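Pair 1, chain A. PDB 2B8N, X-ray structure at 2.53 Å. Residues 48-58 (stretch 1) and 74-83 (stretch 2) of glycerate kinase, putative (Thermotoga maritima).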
# COMPACT_ATOMS: atom_id res chain seq x y z
N ASN A 48 -12.42 20.00 10.62
CA ASN A 48 -12.33 21.18 11.50
C ASN A 48 -11.44 20.98 12.75
O ASN A 48 -11.89 21.12 13.90
CB ASN A 48 -13.72 21.66 11.89
CG ASN A 48 -14.50 22.21 10.72
OD1 ASN A 48 -13.96 22.46 9.64
ND2 ASN A 48 -15.79 22.41 10.92
N LEU A 49 -10.17 20.68 12.51
CA LEU A 49 -9.28 20.37 13.60
C LEU A 49 -8.64 21.64 14.18
O LEU A 49 -8.45 22.63 13.48
CB LEU A 49 -8.21 19.37 13.15
CG LEU A 49 -8.72 18.00 12.68
CD1 LEU A 49 -7.55 17.02 12.51
CD2 LEU A 49 -9.79 17.44 13.62
N ASP A 50 -8.35 21.58 15.48
CA ASP A 50 -7.74 22.68 16.22
C ASP A 50 -6.75 22.15 17.25
O ASP A 50 -6.84 20.98 17.67
CB ASP A 50 -8.84 23.45 16.95
CG ASP A 50 -9.67 24.30 16.02
OD1 ASP A 50 -9.07 25.16 15.34
OD2 ASP A 50 -10.91 24.12 15.98
N ARG A 51 -5.80 23.01 17.65
CA ARG A 51 -4.82 22.66 18.69
C ARG A 51 -4.07 21.37 18.33
O ARG A 51 -4.01 20.45 19.14
CB ARG A 51 -5.52 22.43 20.03
CG ARG A 51 -6.27 23.60 20.58
CD ARG A 51 -6.84 23.26 21.93
NE ARG A 51 -6.46 24.29 22.89
CZ ARG A 51 -5.55 24.17 23.86
NH1 ARG A 51 -4.89 23.04 24.05
NH2 ARG A 51 -5.31 25.21 24.64
N VAL A 52 -3.50 21.34 17.12
CA VAL A 52 -3.02 20.12 16.47
C VAL A 52 -1.51 19.92 16.69
O VAL A 52 -0.72 20.86 16.55
CB VAL A 52 -3.39 20.12 14.91
CG1 VAL A 52 -2.88 18.89 14.20
CG2 VAL A 52 -4.91 20.26 14.68
N ILE A 53 -1.14 18.71 17.11
CA ILE A 53 0.21 18.21 17.02
C ILE A 53 0.19 17.21 15.88
O ILE A 53 -0.54 16.24 15.92
CB ILE A 53 0.69 17.54 18.34
CG1 ILE A 53 0.91 18.60 19.44
CG2 ILE A 53 2.00 16.77 18.11
CD1 ILE A 53 -0.34 19.27 19.95
N LEU A 54 0.98 17.47 14.86
CA LEU A 54 0.99 16.66 13.64
C LEU A 54 2.13 15.65 13.73
O LEU A 54 3.29 16.04 13.98
CB LEU A 54 1.12 17.57 12.40
CG LEU A 54 1.31 16.99 10.99
CD1 LEU A 54 0.96 18.06 9.92
CD2 LEU A 54 2.73 16.43 10.77
N VAL A 55 1.77 14.37 13.58
CA VAL A 55 2.72 13.27 13.51
C VAL A 55 2.47 12.49 12.21
O VAL A 55 1.39 11.90 12.01
CB VAL A 55 2.58 12.34 14.73
CG1 VAL A 55 3.54 11.14 14.61
CG2 VAL A 55 2.87 13.10 16.03
N ALA A 56 3.48 12.49 11.34
CA ALA A 56 3.35 11.86 10.02
C ALA A 56 4.44 10.84 9.91
O ALA A 56 5.62 11.18 10.05
CB ALA A 56 3.45 12.89 8.90
N VAL A 57 4.02 9.59 9.66
CA VAL A 57 4.91 8.43 9.57
C VAL A 57 4.54 7.63 8.34
O VAL A 57 3.38 7.31 8.14
CB VAL A 57 4.80 7.53 10.83
CG1 VAL A 57 5.50 6.20 10.61
CG2 VAL A 57 5.41 8.21 11.99
N GLY A 58 5.53 7.30 7.53
CA GLY A 58 5.30 6.48 6.35
C GLY A 58 6.16 6.92 5.19
O GLY A 58 6.89 7.92 5.29
N LYS A 74 -0.93 27.68 11.36
CA LYS A 74 -0.49 27.83 12.77
C LYS A 74 -1.39 27.15 13.83
O LYS A 74 -1.05 27.17 15.02
CB LYS A 74 -0.24 29.30 13.11
CG LYS A 74 0.98 29.87 12.35
CD LYS A 74 2.32 29.41 12.98
CE LYS A 74 3.37 28.98 11.93
NZ LYS A 74 3.09 27.61 11.41
N LYS A 75 -2.49 26.53 13.39
CA LYS A 75 -3.28 25.64 14.23
C LYS A 75 -2.49 24.39 14.54
O LYS A 75 -2.82 23.69 15.50
CB LYS A 75 -4.58 25.21 13.53
CG LYS A 75 -5.53 26.33 13.23
CD LYS A 75 -6.60 25.85 12.28
CE LYS A 75 -7.81 26.73 12.38
NZ LYS A 75 -8.55 26.68 11.13
N ILE A 76 -1.48 24.08 13.72
CA ILE A 76 -0.47 23.11 14.10
C ILE A 76 0.60 23.83 14.95
O ILE A 76 1.24 24.80 14.52
CB ILE A 76 0.22 22.41 12.91
CG1 ILE A 76 -0.76 21.50 12.14
CG2 ILE A 76 1.43 21.56 13.40
CD1 ILE A 76 -0.39 21.35 10.66
N ARG A 77 0.76 23.31 16.16
CA ARG A 77 1.67 23.86 17.14
C ARG A 77 3.04 23.22 17.03
O ARG A 77 4.03 23.86 17.31
CB ARG A 77 1.06 23.64 18.51
CG ARG A 77 -0.30 24.30 18.56
CD ARG A 77 -0.95 24.24 19.90
NE ARG A 77 -1.87 25.36 20.03
CZ ARG A 77 -2.39 25.79 21.17
NH1 ARG A 77 -2.10 25.20 22.33
NH2 ARG A 77 -3.21 26.84 21.15
N LYS A 78 3.08 21.96 16.60
CA LYS A 78 4.31 21.21 16.42
C LYS A 78 4.06 20.13 15.37
O LYS A 78 2.99 19.54 15.32
CB LYS A 78 4.77 20.55 17.74
CG LYS A 78 6.22 20.88 18.13
CD LYS A 78 7.26 20.26 17.17
CE LYS A 78 8.18 21.33 16.51
NZ LYS A 78 7.64 21.89 15.20
N GLY A 79 5.05 19.92 14.51
CA GLY A 79 4.99 18.87 13.50
C GLY A 79 6.27 18.05 13.46
O GLY A 79 7.38 18.57 13.65
N VAL A 80 6.10 16.76 13.19
CA VAL A 80 7.22 15.83 13.09
C VAL A 80 6.95 14.81 11.98
O VAL A 80 5.82 14.36 11.78
CB VAL A 80 7.52 15.15 14.44
CG1 VAL A 80 6.34 14.28 14.87
CG2 VAL A 80 8.80 14.33 14.38
N VAL A 81 8.02 14.48 11.25
CA VAL A 81 7.96 13.67 10.04
C VAL A 81 9.04 12.59 10.13
O VAL A 81 10.21 12.89 10.35
CB VAL A 81 8.20 14.59 8.80
CG1 VAL A 81 8.46 13.78 7.53
CG2 VAL A 81 7.01 15.56 8.62
N VAL A 82 8.62 11.32 9.99
CA VAL A 82 9.55 10.17 9.88
C VAL A 82 9.25 9.41 8.57
O VAL A 82 8.13 8.95 8.35
CB VAL A 82 9.44 9.19 11.08
CG1 VAL A 82 10.57 8.16 11.03
CG2 VAL A 82 9.49 9.93 12.38
N THR A 83 10.23 9.28 7.69
CA THR A 83 10.00 8.58 6.41
C THR A 83 11.25 7.78 6.06
O THR A 83 12.19 7.74 6.84
CB THR A 83 9.53 9.59 5.28
OG1 THR A 83 8.99 8.88 4.16
CG2 THR A 83 10.66 10.48 4.82
O HOH W 1 -9.62 24.01 11.54

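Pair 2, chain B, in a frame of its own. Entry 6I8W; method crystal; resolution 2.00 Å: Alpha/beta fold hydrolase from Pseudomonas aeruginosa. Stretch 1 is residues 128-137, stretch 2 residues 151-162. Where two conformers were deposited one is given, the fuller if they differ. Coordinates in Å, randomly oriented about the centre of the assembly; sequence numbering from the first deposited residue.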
# COMPACT_ATOMS: atom_id res chain seq x y z
N VAL B 128 16.51 -11.70 -2.34
CA VAL B 128 15.43 -12.42 -2.99
C VAL B 128 15.57 -12.29 -4.50
O VAL B 128 15.64 -11.18 -5.02
CB VAL B 128 14.05 -11.89 -2.53
CG1 VAL B 128 12.94 -12.56 -3.33
CG2 VAL B 128 13.86 -12.12 -1.03
N ARG B 129 15.60 -13.42 -5.20
CA ARG B 129 15.87 -13.44 -6.64
C ARG B 129 14.63 -13.78 -7.47
O ARG B 129 14.51 -13.38 -8.62
CB ARG B 129 16.98 -14.44 -6.96
N ARG B 130 13.73 -14.55 -6.87
CA ARG B 130 12.47 -14.91 -7.51
C ARG B 130 11.37 -14.70 -6.50
O ARG B 130 11.49 -15.12 -5.35
CB ARG B 130 12.50 -16.36 -8.01
CG ARG B 130 13.67 -16.64 -8.97
CD ARG B 130 13.23 -17.34 -10.24
NE ARG B 130 14.33 -17.48 -11.19
N LEU B 131 10.27 -14.07 -6.91
CA LEU B 131 9.24 -13.71 -5.96
C LEU B 131 7.88 -13.54 -6.59
O LEU B 131 7.77 -13.34 -7.79
CB LEU B 131 9.62 -12.41 -5.22
CG LEU B 131 10.12 -11.16 -5.95
CD1 LEU B 131 9.24 -10.68 -7.07
CD2 LEU B 131 10.32 -10.02 -4.95
N HIS B 132 6.85 -13.64 -5.75
CA HIS B 132 5.51 -13.25 -6.14
C HIS B 132 5.34 -11.79 -5.75
O HIS B 132 5.78 -11.39 -4.68
CB HIS B 132 4.45 -14.10 -5.45
CG HIS B 132 4.62 -15.56 -5.68
ND1 HIS B 132 3.94 -16.24 -6.67
CD2 HIS B 132 5.41 -16.48 -5.07
CE1 HIS B 132 4.28 -17.52 -6.65
NE2 HIS B 132 5.17 -17.69 -5.68
N LEU B 133 4.70 -11.02 -6.61
CA LEU B 133 4.44 -9.61 -6.35
C LEU B 133 2.96 -9.39 -6.13
O LEU B 133 2.15 -9.95 -6.87
CB LEU B 133 4.89 -8.74 -7.53
CG LEU B 133 6.36 -8.49 -7.81
CD1 LEU B 133 6.50 -7.72 -9.13
CD2 LEU B 133 6.94 -7.69 -6.64
N ALA B 134 2.61 -8.55 -5.17
CA ALA B 134 1.24 -8.06 -5.05
C ALA B 134 1.28 -6.57 -4.74
O ALA B 134 2.06 -6.13 -3.91
CB ALA B 134 0.46 -8.81 -3.96
N GLY B 135 0.45 -5.79 -5.42
CA GLY B 135 0.44 -4.36 -5.19
C GLY B 135 -0.95 -3.79 -5.23
O GLY B 135 -1.78 -4.18 -6.06
N ASN B 136 -1.21 -2.84 -4.34
CA ASN B 136 -2.48 -2.13 -4.32
C ASN B 136 -2.36 -0.71 -4.87
O ASN B 136 -1.48 0.06 -4.46
CB ASN B 136 -3.03 -2.10 -2.89
CG ASN B 136 -4.23 -1.17 -2.73
OD1 ASN B 136 -4.15 -0.17 -2.02
ND2 ASN B 136 -5.34 -1.51 -3.37
N SER B 137 -3.26 -0.36 -5.79
CA SER B 137 -3.34 1.00 -6.32
C SER B 137 -2.02 1.46 -6.93
O SER B 137 -1.52 0.86 -7.87
CB SER B 137 -3.80 1.93 -5.20
OG SER B 137 -4.29 3.15 -5.71
N PRO B 151 10.96 -9.99 -16.12
CA PRO B 151 10.12 -11.19 -16.15
C PRO B 151 10.81 -12.40 -15.53
O PRO B 151 10.14 -13.28 -15.00
CB PRO B 151 9.85 -11.41 -17.64
CG PRO B 151 10.40 -10.20 -18.36
CD PRO B 151 11.42 -9.60 -17.47
N GLU B 152 12.14 -12.44 -15.57
CA GLU B 152 12.87 -13.58 -15.03
C GLU B 152 12.72 -13.71 -13.51
O GLU B 152 12.91 -14.79 -12.95
CB GLU B 152 14.36 -13.49 -15.41
CG GLU B 152 15.18 -12.48 -14.59
CD GLU B 152 14.93 -11.03 -14.99
OE1 GLU B 152 14.19 -10.80 -15.97
OE2 GLU B 152 15.48 -10.12 -14.33
N GLN B 153 12.36 -12.62 -12.85
CA GLN B 153 12.29 -12.62 -11.39
C GLN B 153 10.90 -12.90 -10.83
O GLN B 153 10.76 -13.30 -9.68
CB GLN B 153 12.79 -11.27 -10.83
CG GLN B 153 14.24 -10.92 -11.15
CD GLN B 153 14.64 -9.57 -10.58
OE1 GLN B 153 14.14 -9.14 -9.53
NE2 GLN B 153 15.54 -8.88 -11.27
N VAL B 154 9.86 -12.70 -11.64
CA VAL B 154 8.51 -12.63 -11.10
C VAL B 154 7.72 -13.90 -11.36
O VAL B 154 7.41 -14.25 -12.50
CB VAL B 154 7.77 -11.42 -11.67
CG1 VAL B 154 6.36 -11.34 -11.10
CG2 VAL B 154 8.54 -10.12 -11.36
N LEU B 155 7.37 -14.59 -10.28
CA LEU B 155 6.66 -15.86 -10.36
C LEU B 155 5.16 -15.67 -10.54
O LEU B 155 4.49 -16.49 -11.15
CB LEU B 155 6.93 -16.69 -9.10
CG LEU B 155 8.40 -17.00 -8.82
CD1 LEU B 155 8.53 -17.59 -7.43
CD2 LEU B 155 8.98 -17.94 -9.89
N SER B 156 4.62 -14.60 -9.96
CA SER B 156 3.22 -14.25 -10.19
C SER B 156 3.01 -12.80 -9.80
O SER B 156 3.82 -12.22 -9.08
CB SER B 156 2.27 -15.16 -9.40
OG SER B 156 2.26 -14.82 -8.01
N LEU B 157 1.91 -12.24 -10.27
CA LEU B 157 1.60 -10.83 -10.06
C LEU B 157 0.14 -10.70 -9.64
O LEU B 157 -0.74 -11.28 -10.27
CB LEU B 157 1.86 -10.03 -11.33
CG LEU B 157 1.39 -8.58 -11.35
CD1 LEU B 157 2.18 -7.75 -10.33
CD2 LEU B 157 1.53 -8.02 -12.76
N ALA B 158 -0.11 -9.96 -8.57
CA ALA B 158 -1.47 -9.69 -8.15
C ALA B 158 -1.65 -8.19 -8.15
O ALA B 158 -0.95 -7.45 -7.44
CB ALA B 158 -1.77 -10.30 -6.76
N LEU B 159 -2.60 -7.74 -8.95
CA LEU B 159 -2.90 -6.32 -9.07
C LEU B 159 -4.20 -6.11 -8.33
O LEU B 159 -5.26 -6.54 -8.76
CB LEU B 159 -3.01 -5.91 -10.55
CG LEU B 159 -1.72 -6.09 -11.33
CD1 LEU B 159 -1.91 -5.75 -12.83
CD2 LEU B 159 -0.62 -5.21 -10.72
N ILE B 160 -4.10 -5.46 -7.18
CA ILE B 160 -5.27 -5.27 -6.33
C ILE B 160 -5.73 -3.83 -6.47
O ILE B 160 -5.16 -2.93 -5.85
CB ILE B 160 -4.93 -5.62 -4.86
CG1 ILE B 160 -4.46 -7.09 -4.79
CG2 ILE B 160 -6.15 -5.37 -3.94
CD1 ILE B 160 -3.95 -7.53 -3.42
N ASP B 161 -6.76 -3.61 -7.30
CA ASP B 161 -7.23 -2.25 -7.57
C ASP B 161 -6.06 -1.35 -7.97
O ASP B 161 -5.85 -0.30 -7.37
CB ASP B 161 -7.95 -1.68 -6.34
CG ASP B 161 -9.11 -2.56 -5.88
OD1 ASP B 161 -8.83 -3.69 -5.41
OD2 ASP B 161 -10.28 -2.13 -5.96
N ASN B 162 -5.29 -1.77 -8.96
CA ASN B 162 -4.09 -1.04 -9.37
C ASN B 162 -4.40 0.21 -10.18
O ASN B 162 -5.38 0.24 -10.91
CB ASN B 162 -3.18 -1.94 -10.20
CG ASN B 162 -3.84 -2.39 -11.49
OD1 ASN B 162 -4.76 -3.21 -11.47
ND2 ASN B 162 -3.37 -1.87 -12.61
O HOH W 2 1.46 -12.54 -6.72

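The sharpest difference lies at the matched positions Ile A53/His B132 and Lys A78/Ser B156, whose CA atoms superpose within 0.4 and 0.3 Å. In pair 2 the two side chains are hydrogen-bonded: His B132 ND1 lies 2.6 Å from Ser B156 OG, close to the ring plane, and either atom could be the donor. In pair 1 no side-chain hydrogen bond joins the strands at this site. Ile A53 is apolar, and although the CA-to-CB bond of Lys A78 points to the same sheet face, the end of its side chain leads away and NZ is bonded elsewhere in the structure.

These differences sit on a common frame. Fourteen central residues superpose with an RMSD of 0.6 Å, and in both pairs two parallel strands run at 8° to each other, with axes approaching to 4.8 Å in pair 1 and 4.6 Å in pair 2. Six backbone hydrogen bonds correspond between the pairs. Val A52 N to Lys A75 O (2.9 Å) corresponds to Leu B131 N to Gln B153 O (2.9 Å), and Arg A77 N to Val A52 O (2.9 Å) to Leu B155 N to Leu B131 O (2.8 Å). Further along, Ala A56 N to Val A80 O and Gly B135 N to Ala B158 O both measure 3.0 Å. The irregularity also recurs: Arg A77 and Leu B155 have phi/psi of -91/-31° and -82/-33°. Beyond it, Lys A78 O accepts from Leu A54 N (2.9 Å) and Ser B156 O from Leu B133 N (2.9 Å), and the nearest CA steps from Ile A76 to Lys A78, and from Val B154 to Ser B156, as the first strand advances by one residue.

The CA-to-CB bonds of Arg A77 and Leu B155 both point toward the other stretch, but the side chains meet different surroundings. Leu B155 places CB 3.9 Å from the centroid of the His B132 ring, 17° off its normal, a CH-pi contact over the face. Arg A77 instead extends beside Arg A51, with their NH1 atoms 3.9 Å apart; these are like charges, so the proximity is not an attractive ion pair.

On the face bearing Val A52 and Leu A54, the packing mass is distributed differently. Leu A54 CD1 meets Ile A76 CD1 at 3.6 Å, while the matched Leu B133 CD1 meets Val B154 CG2 at 3.9 Å. Across from these leucines, Gly A79 supplies no side chain, and an ideal CB there would lie 3.9 Å from Leu A54 CD2. Leu B157 occupies the matched position and brings CD1 to 4.0 Å from Leu B133 CB. The leucine rotamers also differ in chi1, t for Leu A54 and m for Leu B133.

On the opposite face, Val A55 CG2 and Val A80 CG1 are 3.8 Å apart; two alanines suffice in pair 2, Ala B134 CB and Ala B158 CB lying 3.9 Å apart across a shorter CA-CA distance (4.4 against 5.2 Å). Farther along, Val A57 CG2 packs 4.2 Å from Val A82 CB, whereas Asn B136 ND2 donates to Ile B160 O at 2.9 Å, adding a side-chain bond to the backbone ladder.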